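Local coordinates for protein ribose transcriptional regulator (Enterococcus faecium DO, PDB 4RK1) that binds ribose in a LacI-family, periplasmic-binding-protein-like domain and probably acts as a DNA-binding transcriptional repressor that responds to the sugar, at residues Arg88-Leu93 / Lys97-Ser102; Glu179-Ala184 / Glu204-Ser209; Ala247-Asp252 / Pro257-Glu262. All coordinates share one frame; numbering follows the deposited sequence. Where two conformers were deposited one is given.

Interaction 1 (Arg88-Leu93 / Lys97-Ser102)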
ATOM      1  N   ARG B  88       6.427  -0.732 -29.128  1.00 28.19           N
ATOM      2  CA  ARG B  88       5.661  -0.382 -27.922  1.00 26.30           C
ATOM      3  C   ARG B  88       6.396   0.760 -27.206  1.00 29.13           C
ATOM      4  O   ARG B  88       7.494   0.557 -26.666  1.00 27.96           O
ATOM      5  CB  ARG B  88       5.522  -1.591 -26.987  1.00 32.02           C
ATOM      6  CG  ARG B  88       5.099  -2.891 -27.664  1.00 34.09           C
ATOM      7  CD  ARG B  88       3.738  -2.796 -28.356  1.00 35.07           C
ATOM      8  NE  ARG B  88       3.542  -3.968 -29.212  1.00 43.20           N
ATOM      9  CZ  ARG B  88       3.185  -5.180 -28.790  1.00 42.63           C
ATOM     10  NH1 ARG B  88       2.925  -5.417 -27.502  1.00 37.95           N
ATOM     11  NH2 ARG B  88       3.069  -6.166 -29.672  1.00 40.96           N
ATOM     12  N   PRO B  89       5.819   1.970 -27.225  1.00 23.24           N
ATOM     13  CA  PRO B  89       6.504   3.084 -26.585  1.00 24.32           C
ATOM     14  C   PRO B  89       6.518   2.934 -25.070  1.00 26.16           C
ATOM     15  O   PRO B  89       5.692   2.210 -24.510  1.00 25.73           O
ATOM     16  CB  PRO B  89       5.659   4.294 -26.987  1.00 26.34           C
ATOM     17  CG  PRO B  89       4.303   3.740 -27.223  1.00 31.28           C
ATOM     18  CD  PRO B  89       4.527   2.383 -27.808  1.00 30.97           C
ATOM     19  N   PHE B  90       7.467   3.590 -24.416  1.00 27.37           N
ATOM     20  CA  PHE B  90       7.570   3.493 -22.970  1.00 27.65           C
ATOM     21  C   PHE B  90       8.125   4.743 -22.316  1.00 25.79           C
ATOM     22  O   PHE B  90       8.795   5.558 -22.956  1.00 27.76           O
ATOM     23  CB  PHE B  90       8.395   2.264 -22.568  1.00 23.39           C
ATOM     24  CG  PHE B  90       9.828   2.324 -23.006  1.00 25.53           C
ATOM     25  CD1 PHE B  90      10.181   2.023 -24.317  1.00 28.86           C
ATOM     26  CD2 PHE B  90      10.825   2.686 -22.118  1.00 27.07           C
ATOM     27  CE1 PHE B  90      11.502   2.084 -24.725  1.00 28.06           C
ATOM     28  CE2 PHE B  90      12.152   2.748 -22.520  1.00 28.55           C
ATOM     29  CZ  PHE B  90      12.486   2.460 -23.832  1.00 29.08           C
ATOM     30  N   ILE B  91       7.813   4.871 -21.027  1.00 24.35           N
ATOM     31  CA  ILE B  91       8.275   5.944 -20.178  1.00 23.69           C
ATOM     32  C   ILE B  91       9.139   5.322 -19.110  1.00 24.81           C
ATOM     33  O   ILE B  91       8.836   4.230 -18.644  1.00 28.17           O
ATOM     34  CB  ILE B  91       7.112   6.655 -19.456  1.00 30.25           C
ATOM     35  CG1 ILE B  91       6.020   7.075 -20.440  1.00 28.51           C
ATOM     36  CG2 ILE B  91       7.627   7.855 -18.678  1.00 26.36           C
ATOM     37  CD1 ILE B  91       6.484   8.010 -21.532  1.00 29.47           C
ATOM     38  N   VAL B  92      10.200   6.021 -18.715  1.00 25.29           N
ATOM     39  CA  VAL B  92      11.056   5.574 -17.618  1.00 22.98           C
ATOM     40  C   VAL B  92      11.007   6.603 -16.503  1.00 26.22           C
ATOM     41  O   VAL B  92      10.858   7.794 -16.740  1.00 25.18           O
ATOM     42  CB  VAL B  92      12.529   5.348 -18.042  1.00 33.90           C
ATOM     43  CG1 VAL B  92      12.619   4.263 -19.099  1.00 34.44           C
ATOM     44  CG2 VAL B  92      13.168   6.632 -18.550  1.00 41.00           C
ATOM     45  N   LEU B  93      11.126   6.131 -15.276  1.00 25.33           N
ATOM     46  CA  LEU B  93      11.154   7.015 -14.143  1.00 26.62           C
ATOM     47  C   LEU B  93      11.744   6.299 -12.951  1.00 20.87           C
ATOM     48  O   LEU B  93      12.029   5.100 -13.002  1.00 25.46           O
ATOM     49  CB  LEU B  93       9.746   7.491 -13.801  1.00 27.38           C
ATOM     50  CG  LEU B  93       8.703   6.468 -13.361  1.00 28.10           C
ATOM     51  CD1 LEU B  93       7.650   7.146 -12.503  1.00 35.44           C
ATOM     52  CD2 LEU B  93       8.026   5.798 -14.538  1.00 33.54           C
ATOM     53  N   LYS B  97      16.888   3.603 -15.225  1.00 28.70           N
ATOM     54  CA  LYS B  97      17.784   4.514 -15.938  0.50 32.12           C
ATOM     55  C   LYS B  97      17.203   4.902 -17.292  1.00 34.60           C
ATOM     56  O   LYS B  97      16.379   4.180 -17.853  1.00 29.42           O
ATOM     57  CB  LYS B  97      19.172   3.891 -16.139  0.50 38.87           C
ATOM     58  CG  LYS B  97      19.233   2.751 -17.150  0.50 68.19           C
ATOM     59  CD  LYS B  97      20.637   2.558 -17.702  0.50 85.31           C
ATOM     60  CE  LYS B  97      20.644   1.521 -18.815  0.50 84.89           C
ATOM     61  NZ  LYS B  97      21.737   1.740 -19.804  0.50 49.21           N
ATOM     62  N   SER B  98      17.651   6.032 -17.814  1.00 29.13           N
ATOM     63  CA  SER B  98      17.186   6.527 -19.104  1.00 37.29           C
ATOM     64  C   SER B  98      17.548   5.572 -20.240  1.00 39.11           C
ATOM     65  O   SER B  98      18.494   4.791 -20.137  1.00 34.10           O
ATOM     66  CB  SER B  98      17.704   7.950 -19.359  1.00 47.75           C
ATOM     67  OG  SER B  98      16.924   8.882 -18.605  1.00 43.49           O
ATOM     68  N   GLU B  99      16.741   5.613 -21.292  1.00 29.91           N
ATOM     69  CA  GLU B  99      16.889   4.740 -22.450  1.00 29.60           C
ATOM     70  C   GLU B  99      16.664   5.598 -23.679  1.00 36.01           C
ATOM     71  O   GLU B  99      15.833   6.506 -23.655  1.00 28.59           O
ATOM     72  CB  GLU B  99      15.833   3.626 -22.425  1.00 28.92           C
ATOM     73  CG  GLU B  99      15.987   2.611 -21.299  1.00 31.11           C
ATOM     74  CD  GLU B  99      17.145   1.651 -21.509  1.00 37.29           C
ATOM     75  OE1 GLU B  99      17.755   1.657 -22.594  1.00 37.45           O
ATOM     76  OE2 GLU B  99      17.449   0.883 -20.576  1.00 36.76           O
ATOM     77  N   GLY B 100      17.392   5.310 -24.753  1.00 32.44           N
ATOM     78  CA  GLY B 100      17.172   5.989 -26.020  1.00 32.02           C
ATOM     79  C   GLY B 100      15.756   5.782 -26.530  1.00 30.69           C
ATOM     80  O   GLY B 100      15.191   4.693 -26.413  1.00 33.14           O
ATOM     81  N   PHE B 101      15.194   6.836 -27.106  1.00 25.92           N
ATOM     82  CA  PHE B 101      13.865   6.819 -27.685  1.00 29.94           C
ATOM     83  C   PHE B 101      12.799   6.427 -26.664  1.00 28.30           C
ATOM     84  O   PHE B 101      11.913   5.598 -26.925  1.00 28.80           O
ATOM     85  CB  PHE B 101      13.821   5.932 -28.936  1.00 33.31           C
ATOM     86  CG  PHE B 101      14.698   6.420 -30.065  1.00 35.78           C
ATOM     87  CD1 PHE B 101      14.805   7.775 -30.357  1.00 36.23           C
ATOM     88  CD2 PHE B 101      15.392   5.514 -30.860  1.00 31.55           C
ATOM     89  CE1 PHE B 101      15.595   8.218 -31.406  1.00 38.62           C
ATOM     90  CE2 PHE B 101      16.183   5.953 -31.911  1.00 34.59           C
ATOM     91  CZ  PHE B 101      16.284   7.306 -32.181  1.00 30.04           C
ATOM     92  N   SER B 102      12.910   7.041 -25.496  1.00 29.15           N
ATOM     93  CA  SER B 102      11.870   6.994 -24.479  1.00 28.21           C
ATOM     94  C   SER B 102      11.787   8.373 -23.851  1.00 28.46           C
ATOM     95  O   SER B 102      12.739   9.148 -23.909  1.00 28.84           O
ATOM     96  CB  SER B 102      12.200   5.957 -23.408  1.00 25.63           C
ATOM     97  OG  SER B 102      13.368   6.303 -22.682  1.00 29.02           O
TER
HETATM   98  O   HOH W   1       9.087   5.285 -26.629  1.00 27.39           O
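The loop that joins two parallel neighbours of the N-terminal subdomain sheet, strands 90-93 and 103-107, folds back so that Ser102 and Glu99 meet Phe90, and Lys97 and Ser98 meet Val92. No hydrogen bond passes directly between the segments; the direct contacts are van der Waals packing, most of it around the ring of Phe90. Ser102 lays its CB over one face of Phe90, 3.3 Å from CE2 and offset toward the rim, a CH-pi contact. Glu99 comes in at the ring edge, its CB 3.8 Å from Phe90 CZ. Phe90 CG sits between its own backbone N and carbonyl carbon (chi1 64°), which swings the ring toward the loop. A small residue suits position 102, because its CB can settle on the ring while OG reaches back to Glu99 O at 2.7 Å, approaching from above the carbonyl plane and closing the turn. Val92 supplies a compact branched neighbour: CG1 stands 4.0 Å from Lys97 O, and CG2 lies 4.1 Å from Ser98 CA. At one end a water bridges the backbones, accepting from Phe90 N at 3.2 Å and donating to Phe101 O at 2.9 Å. Beyond the segments, Ile79 and Leu83 of helix 76-84 also pack on Phe90. The carboxylate of Glu99 leads away from the ring to a salt bridge with Lys96 and a hydrogen bond with Thr76, while Ser98 OG bonds to Arg106. Between the two segments the same loop carries Asp94 and Gln95 of the ribose pocket. A pocket-bearing loop at the C-terminal end of a parallel strand is characteristic of the periplasmic-binding-protein fold.

Interaction 2 (Glu179-Ala184 / Glu204-Ser209)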
ATOM      1  N   GLU B 179      21.251  -0.894  16.267  1.00 29.00           N
ATOM      2  CA  GLU B 179      22.458  -0.211  15.801  1.00 35.17           C
ATOM      3  C   GLU B 179      22.358   1.303  15.997  1.00 39.75           C
ATOM      4  O   GLU B 179      23.321   1.945  16.403  1.00 36.13           O
ATOM      5  CB  GLU B 179      22.723  -0.522  14.332  1.00 35.84           C
ATOM      6  CG  GLU B 179      23.192  -1.948  14.068  1.00 47.29           C
ATOM      7  CD  GLU B 179      23.277  -2.266  12.586  1.00 65.99           C
ATOM      8  OE1 GLU B 179      23.105  -1.340  11.769  1.00 55.37           O
ATOM      9  OE2 GLU B 179      23.513  -3.441  12.236  1.00 60.55           O
ATOM     10  N   LEU B 180      21.195   1.879  15.715  1.00 32.26           N
ATOM     11  CA  LEU B 180      21.016   3.311  15.924  1.00 32.26           C
ATOM     12  C   LEU B 180      21.206   3.674  17.391  1.00 27.29           C
ATOM     13  O   LEU B 180      21.888   4.652  17.715  1.00 32.50           O
ATOM     14  CB  LEU B 180      19.634   3.762  15.454  1.00 32.16           C
ATOM     15  CG  LEU B 180      19.296   5.233  15.701  1.00 29.63           C
ATOM     16  CD1 LEU B 180      20.176   6.142  14.863  1.00 32.35           C
ATOM     17  CD2 LEU B 180      17.820   5.478  15.410  1.00 28.81           C
ATOM     18  N   LEU B 181      20.590   2.894  18.275  1.00 35.74           N
ATOM     19  CA  LEU B 181      20.672   3.156  19.719  1.00 34.10           C
ATOM     20  C   LEU B 181      22.107   3.033  20.251  1.00 32.34           C
ATOM     21  O   LEU B 181      22.495   3.737  21.173  1.00 33.74           O
ATOM     22  CB  LEU B 181      19.742   2.217  20.481  1.00 34.56           C
ATOM     23  CG  LEU B 181      18.246   2.447  20.237  1.00 37.16           C
ATOM     24  CD1 LEU B 181      17.441   1.257  20.709  1.00 37.24           C
ATOM     25  CD2 LEU B 181      17.759   3.725  20.911  1.00 33.98           C
ATOM     26  N   ASP B 182      22.892   2.151  19.653  1.00 30.79           N
ATOM     27  CA  ASP B 182      24.289   1.993  20.058  1.00 43.51           C
ATOM     28  C   ASP B 182      25.238   3.031  19.446  1.00 56.47           C
ATOM     29  O   ASP B 182      26.406   3.106  19.827  1.00 43.23           O
ATOM     30  CB  ASP B 182      24.763   0.565  19.753  1.00 37.25           C
ATOM     31  CG  ASP B 182      24.246  -0.442  20.767  1.00 41.30           C
ATOM     32  OD1 ASP B 182      23.892  -0.036  21.897  1.00 43.09           O
ATOM     33  OD2 ASP B 182      24.183  -1.636  20.435  1.00 43.70           O
ATOM     34  N   SER B 183      24.743   3.842  18.516  1.00 38.10           N
ATOM     35  CA  SER B 183      25.560   4.892  17.909  1.00 29.56           C
ATOM     36  C   SER B 183      25.452   6.170  18.717  1.00 27.29           C
ATOM     37  O   SER B 183      24.642   6.270  19.643  1.00 34.46           O
ATOM     38  CB  SER B 183      25.106   5.156  16.467  1.00 44.29           C
ATOM     39  OG  SER B 183      23.916   5.939  16.439  1.00 34.87           O
ATOM     40  N   ALA B 184      26.250   7.162  18.340  1.00 30.92           N
ATOM     41  CA  ALA B 184      26.147   8.498  18.924  1.00 37.22           C
ATOM     42  C   ALA B 184      25.221   9.434  18.113  1.00 32.74           C
ATOM     43  O   ALA B 184      25.183  10.630  18.371  1.00 32.17           O
ATOM     44  CB  ALA B 184      27.534   9.118  19.049  1.00 41.93           C
ATOM     45  N   GLU B 204       9.994   3.345  19.871  1.00 28.97           N
ATOM     46  CA  GLU B 204       8.892   3.172  20.821  1.00 27.81           C
ATOM     47  C   GLU B 204       9.106   1.944  21.722  1.00 29.64           C
ATOM     48  O   GLU B 204       8.969   2.030  22.942  1.00 29.21           O
ATOM     49  CB  GLU B 204       7.562   3.064  20.072  1.00 29.54           C
ATOM     50  CG  GLU B 204       7.133   4.383  19.431  1.00 27.20           C
ATOM     51  CD  GLU B 204       6.195   4.230  18.235  1.00 38.83           C
ATOM     52  OE1 GLU B 204       5.842   3.092  17.849  1.00 33.06           O
ATOM     53  OE2 GLU B 204       5.805   5.280  17.675  1.00 37.23           O
ATOM     54  N   GLU B 205       9.464   0.818  21.116  1.00 30.87           N
ATOM     55  CA  GLU B 205       9.677  -0.419  21.869  1.00 36.68           C
ATOM     56  C   GLU B 205      10.874  -0.350  22.821  1.00 42.20           C
ATOM     57  O   GLU B 205      10.879  -1.014  23.856  1.00 33.78           O
ATOM     58  CB  GLU B 205       9.799  -1.605  20.916  1.00 38.88           C
ATOM     59  CG  GLU B 205       8.465  -1.906  20.240  1.00 40.20           C
ATOM     60  CD  GLU B 205       8.512  -3.056  19.271  1.00 56.49           C
ATOM     61  OE1 GLU B 205       9.550  -3.754  19.220  1.00 34.43           O
ATOM     62  OE2 GLU B 205       7.491  -3.251  18.567  1.00 31.98           O
ATOM     63  N   ALA B 206      11.865   0.473  22.484  1.00 33.90           N
ATOM     64  CA  ALA B 206      13.028   0.694  23.349  1.00 34.07           C
ATOM     65  C   ALA B 206      12.794   1.781  24.403  1.00 37.96           C
ATOM     66  O   ALA B 206      13.702   2.116  25.154  1.00 39.29           O
ATOM     67  CB  ALA B 206      14.247   1.036  22.507  1.00 32.27           C
ATOM     68  N   GLY B 207      11.587   2.335  24.463  1.00 36.17           N
ATOM     69  CA  GLY B 207      11.259   3.350  25.456  1.00 40.10           C
ATOM     70  C   GLY B 207      11.767   4.735  25.101  1.00 45.92           C
ATOM     71  O   GLY B 207      11.844   5.605  25.959  1.00 34.90           O
ATOM     72  N   LYS B 208      12.100   4.952  23.832  1.00 30.56           N
ATOM     73  CA  LYS B 208      12.594   6.248  23.392  1.00 28.77           C
ATOM     74  C   LYS B 208      11.441   7.074  22.819  1.00 41.28           C
ATOM     75  O   LYS B 208      10.364   6.541  22.556  1.00 40.57           O
ATOM     76  CB  LYS B 208      13.708   6.071  22.374  1.00 30.06           C
ATOM     77  CG  LYS B 208      14.899   5.268  22.874  1.00 42.26           C
ATOM     78  CD  LYS B 208      15.579   5.916  24.071  1.00 40.55           C
ATOM     79  CE  LYS B 208      16.762   5.090  24.544  1.00 59.61           C
ATOM     80  NZ  LYS B 208      17.497   5.803  25.622  1.00 60.86           N
ATOM     81  N   SER B 209      11.676   8.374  22.667  1.00 32.17           N
ATOM     82  CA  SER B 209      10.662   9.325  22.196  1.00 43.26           C
ATOM     83  C   SER B 209      11.171  10.106  20.993  1.00 38.78           C
ATOM     84  O   SER B 209      12.368  10.368  20.872  1.00 33.01           O
ATOM     85  CB  SER B 209      10.292  10.318  23.300  1.00 49.43           C
ATOM     86  OG  SER B 209       9.570   9.693  24.337  1.00 65.21           O
TER
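Leu181, in the last turn of helix 177-182, reaches across to Ala206 and Lys208, where helix 193-205 ends in a Schellman motif. Both helices belong to the alternating strand-helix pattern of the C-terminal subdomain, and the contact, between the end of one and the turn that follows the other, lies at the protein surface. Along the first segment, Leu180 turns inward, packing on Leu164 of strand 161-166 and on Leu199 of helix 193-205, as an apolar residue on the buried side of a helix should. Leu181 follows on the partly exposed side. Its CG lies anti to the carbonyl carbon (chi1 -67°), and the fork beyond it divides its two methyls between two partners. Ser183 then leaves the helix, and both its N, at 3.1 Å, and its OG, at 2.7 Å, bond back to Leu180 O, so the hydroxyl helps to close the final turn. In the second segment, Gly207 adopts a positive phi of 79°, a conformation easy for glycine, and its N bonds to Glu204 O at 3.0 Å. Ala206 and Lys208, either side of Gly207 in sequence, both direct their CB toward the first segment. Nearby, Glu205 forms salt bridges with Arg201 and with Lys231 of the second subunit. Ala206 offers a single methyl, CB, 3.7 Å from Leu181 CD1. The aliphatic part of Lys208, bent at chi2, passes Leu181 at a slant, with CG 3.8 Å and CE 4.0 Å from Leu181 CD2.

Interaction 3 (Ala247-Asp252 / Pro257-Glu262)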
ATOM      1  N   ALA B 247       1.835   9.207 -17.351  1.00 23.65           N
ATOM      2  CA  ALA B 247       0.751   8.754 -18.222  1.00 22.70           C
ATOM      3  C   ALA B 247       0.502   9.730 -19.380  1.00 26.62           C
ATOM      4  O   ALA B 247       0.287   9.296 -20.522  1.00 26.12           O
ATOM      5  CB  ALA B 247      -0.531   8.547 -17.420  1.00 27.99           C
ATOM      6  N   LYS B 248       0.506  11.031 -19.088  1.00 25.80           N
ATOM      7  CA  LYS B 248       0.312  12.054 -20.130  1.00 32.43           C
ATOM      8  C   LYS B 248       1.423  11.993 -21.189  1.00 28.60           C
ATOM      9  O   LYS B 248       1.149  12.059 -22.383  1.00 28.17           O
ATOM     10  CB  LYS B 248       0.256  13.467 -19.535  1.00 31.13           C
ATOM     11  CG  LYS B 248      -1.013  13.784 -18.764  1.00 50.19           C
ATOM     12  CD  LYS B 248      -0.917  15.152 -18.100  1.00 68.53           C
ATOM     13  CE  LYS B 248      -2.289  15.695 -17.732  1.00 57.57           C
ATOM     14  NZ  LYS B 248      -2.195  16.826 -16.769  1.00 81.76           N
ATOM     15  N   LEU B 249       2.671  11.861 -20.749  1.00 25.40           N
ATOM     16  CA  LEU B 249       3.777  11.691 -21.683  1.00 28.01           C
ATOM     17  C   LEU B 249       3.554  10.490 -22.597  1.00 30.53           C
ATOM     18  O   LEU B 249       3.811  10.568 -23.802  1.00 29.24           O
ATOM     19  CB  LEU B 249       5.095  11.506 -20.948  1.00 28.09           C
ATOM     20  CG  LEU B 249       5.754  12.756 -20.385  1.00 35.98           C
ATOM     21  CD1 LEU B 249       6.908  12.343 -19.496  1.00 33.20           C
ATOM     22  CD2 LEU B 249       6.245  13.671 -21.497  1.00 39.38           C
ATOM     23  N   LEU B 250       3.084   9.376 -22.032  1.00 34.45           N
ATOM     24  CA  LEU B 250       2.863   8.166 -22.832  1.00 28.63           C
ATOM     25  C   LEU B 250       1.750   8.362 -23.853  1.00 28.69           C
ATOM     26  O   LEU B 250       1.913   7.983 -25.004  1.00 26.58           O
ATOM     27  CB  LEU B 250       2.579   6.943 -21.965  1.00 31.19           C
ATOM     28  CG  LEU B 250       2.516   5.586 -22.676  1.00 31.55           C
ATOM     29  CD1 LEU B 250       3.733   5.327 -23.549  1.00 30.11           C
ATOM     30  CD2 LEU B 250       2.384   4.478 -21.647  1.00 34.11           C
ATOM     31  N   LEU B 251       0.631   8.952 -23.436  1.00 28.00           N
ATOM     32  CA  LEU B 251      -0.488   9.212 -24.354  1.00 29.13           C
ATOM     33  C   LEU B 251      -0.074  10.137 -25.488  1.00 28.22           C
ATOM     34  O   LEU B 251      -0.501   9.953 -26.619  1.00 28.52           O
ATOM     35  CB  LEU B 251      -1.674   9.847 -23.627  1.00 33.54           C
ATOM     36  CG  LEU B 251      -2.435   9.000 -22.604  1.00 31.93           C
ATOM     37  CD1 LEU B 251      -3.492   9.862 -21.935  1.00 36.56           C
ATOM     38  CD2 LEU B 251      -3.055   7.773 -23.246  1.00 38.05           C
ATOM     39  N   ASP B 252       0.745  11.140 -25.175  1.00 31.28           N
ATOM     40  CA  ASP B 252       1.248  12.067 -26.186  1.00 32.45           C
ATOM     41  C   ASP B 252       2.170  11.379 -27.175  1.00 37.30           C
ATOM     42  O   ASP B 252       2.119  11.651 -28.377  1.00 33.05           O
ATOM     43  CB  ASP B 252       1.946  13.261 -25.535  1.00 32.22           C
ATOM     44  CG  ASP B 252       0.967  14.188 -24.834  1.00 43.06           C
ATOM     45  OD1 ASP B 252      -0.253  14.069 -25.073  1.00 42.70           O
ATOM     46  OD2 ASP B 252       1.417  15.027 -24.040  1.00 40.73           O
ATOM     47  N   PRO B 257       3.921  10.100 -32.414  1.00 29.58           N
ATOM     48  CA  PRO B 257       5.099   9.245 -32.255  1.00 26.11           C
ATOM     49  C   PRO B 257       6.439   9.949 -32.428  1.00 29.11           C
ATOM     50  O   PRO B 257       7.454   9.446 -31.938  1.00 31.69           O
ATOM     51  CB  PRO B 257       4.915   8.176 -33.340  1.00 29.79           C
ATOM     52  CG  PRO B 257       3.450   8.130 -33.587  1.00 38.37           C
ATOM     53  CD  PRO B 257       2.950   9.528 -33.366  1.00 36.17           C
ATOM     54  N   GLU B 258       6.447  11.089 -33.113  1.00 27.31           N
ATOM     55  CA  GLU B 258       7.689  11.805 -33.406  1.00 31.80           C
ATOM     56  C   GLU B 258       7.820  13.130 -32.663  1.00 33.21           C
ATOM     57  O   GLU B 258       8.715  13.926 -32.963  1.00 32.66           O
ATOM     58  CB  GLU B 258       7.830  12.002 -34.933  1.00 32.64           C
ATOM     59  CG  GLU B 258       7.831  10.684 -35.692  1.00 29.92           C
ATOM     60  CD  GLU B 258       8.958   9.756 -35.270  1.00 28.86           C
ATOM     61  OE1 GLU B 258      10.065  10.254 -34.978  1.00 32.73           O
ATOM     62  OE2 GLU B 258       8.749   8.521 -35.225  1.00 35.86           O
ATOM     63  N   LYS B 259       6.975  13.353 -31.658  1.00 30.82           N
ATOM     64  CA  LYS B 259       7.132  14.531 -30.804  1.00 31.95           C
ATOM     65  C   LYS B 259       8.500  14.527 -30.138  1.00 33.81           C
ATOM     66  O   LYS B 259       9.169  13.488 -30.061  1.00 30.54           O
ATOM     67  CB  LYS B 259       6.016  14.619 -29.749  1.00 42.24           C
ATOM     68  CG  LYS B 259       6.082  13.584 -28.632  1.00 33.02           C
ATOM     69  CD  LYS B 259       5.025  13.847 -27.565  1.00 33.13           C
ATOM     70  CE  LYS B 259       5.468  14.912 -26.574  1.00 27.78           C
ATOM     71  NZ  LYS B 259       6.686  14.491 -25.820  1.00 33.50           N
ATOM     72  N   GLU B 260       8.908  15.696 -29.657  1.00 31.68           N
ATOM     73  CA  GLU B 260      10.161  15.857 -28.915  1.00 39.85           C
ATOM     74  C   GLU B 260      10.286  14.845 -27.780  1.00 25.99           C
ATOM     75  O   GLU B 260       9.331  14.632 -27.041  1.00 26.85           O
ATOM     76  CB  GLU B 260      10.222  17.266 -28.312  1.00 43.80           C
ATOM     77  CG  GLU B 260      11.410  17.505 -27.388  1.00 71.26           C
ATOM     78  CD  GLU B 260      11.565  18.960 -26.992  1.00119.21           C
ATOM     79  OE1 GLU B 260      10.557  19.584 -26.593  1.00 67.78           O
ATOM     80  OE2 GLU B 260      12.701  19.476 -27.071  1.00 82.37           O
ATOM     81  N   TRP B 261      11.463  14.239 -27.647  1.00 28.50           N
ATOM     82  CA  TRP B 261      11.765  13.357 -26.536  1.00 27.26           C
ATOM     83  C   TRP B 261      11.998  14.213 -25.293  1.00 49.74           C
ATOM     84  O   TRP B 261      12.777  15.165 -25.313  1.00 36.72           O
ATOM     85  CB  TRP B 261      12.996  12.502 -26.849  1.00 31.60           C
ATOM     86  CG  TRP B 261      12.762  11.685 -28.073  1.00 37.60           C
ATOM     87  CD1 TRP B 261      13.234  11.935 -29.333  1.00 42.13           C
ATOM     88  CD2 TRP B 261      11.949  10.510 -28.176  1.00 37.33           C
ATOM     89  NE1 TRP B 261      12.777  10.978 -30.206  1.00 45.92           N
ATOM     90  CE2 TRP B 261      11.982  10.096 -29.526  1.00 39.59           C
ATOM     91  CE3 TRP B 261      11.198   9.768 -27.259  1.00 36.62           C
ATOM     92  CZ2 TRP B 261      11.297   8.967 -29.980  1.00 36.44           C
ATOM     93  CZ3 TRP B 261      10.513   8.643 -27.713  1.00 36.21           C
ATOM     94  CH2 TRP B 261      10.569   8.255 -29.060  1.00 34.85           C
ATOM     95  N   GLU B 262      11.303  13.888 -24.215  1.00 33.72           N
ATOM     96  CA  GLU B 262      11.338  14.719 -23.023  1.00 35.00           C
ATOM     97  C   GLU B 262      11.893  13.990 -21.821  1.00 36.93           C
ATOM     98  O   GLU B 262      11.684  12.795 -21.661  1.00 32.25           O
ATOM     99  CB  GLU B 262       9.939  15.206 -22.718  1.00 33.18           C
ATOM    100  CG  GLU B 262       9.405  16.149 -23.773  1.00 46.43           C
ATOM    101  CD  GLU B 262       8.103  16.770 -23.358  1.00 47.90           C
ATOM    102  OE1 GLU B 262       8.133  17.720 -22.550  1.00 58.72           O
ATOM    103  OE2 GLU B 262       7.051  16.298 -23.838  1.00 41.55           O
TER
HETATM  104  O   HOH W   2       6.009  11.836 -24.813  1.00 29.53           O
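Leu249 and Asp252, nearly one turn apart on helix 239-255, lie beside Glu262 and Lys259 of the chain that returns along the helix after its end. The CA of Asp252 is 7.7 Å from that of Pro257, and the CA of Leu249 8.3 Å from that of Glu262, so the segments meet through side chains and a bridging water. A lysine suits position 259: its methylenes pack on Asp252, Lys259 CD 3.7 Å from Asp252 CB, while bends at chi3 (-82°) and chi4 (-62°) curl the amine back to satisfy polar atoms of the loop. There NZ donates to Glu260 O, almost in line with the C=O bond, and at 2.7 Å to the anti lone pair of Glu262 OE2 in a salt bridge. The segment is the connection from the last helix to strand 263-271 in this periplasmic-binding-protein fold, and Arg253 holds it too, bonding to the carbonyls of Pro257 and Lys259 and making a cation-pi contact with Trp261. A water accepts from Lys259 NZ at 2.9 Å and donates to Leu249 O at 2.7 Å. Leu249, which also packs on Ile91 and Val105, brings CD2 into van der Waals contact with Glu262 OE2 at 3.6 Å.

How the interactions relate
Along the chain the three contacts come in series, from interaction 1 to interaction 3. Interactions 1 and 3 share the N-terminal subdomain, their centres about 10 Å apart. Strand 90-93 stands between them: alternate residues turn to loop 97-102 and to helix 239-255, where Ile91 meets Leu250. The two connections also touch through Phe101 and Trp261. Thus the final helix, late in sequence, packs on a sheet begun much earlier. Interaction 2 lies in the other subdomain, on the opposite side of the chain's centre, with its centre about 43 Å from interaction 1 and 48 Å from interaction 3. Ribose binds between the subdomains, in keeping with the two-lobed fold.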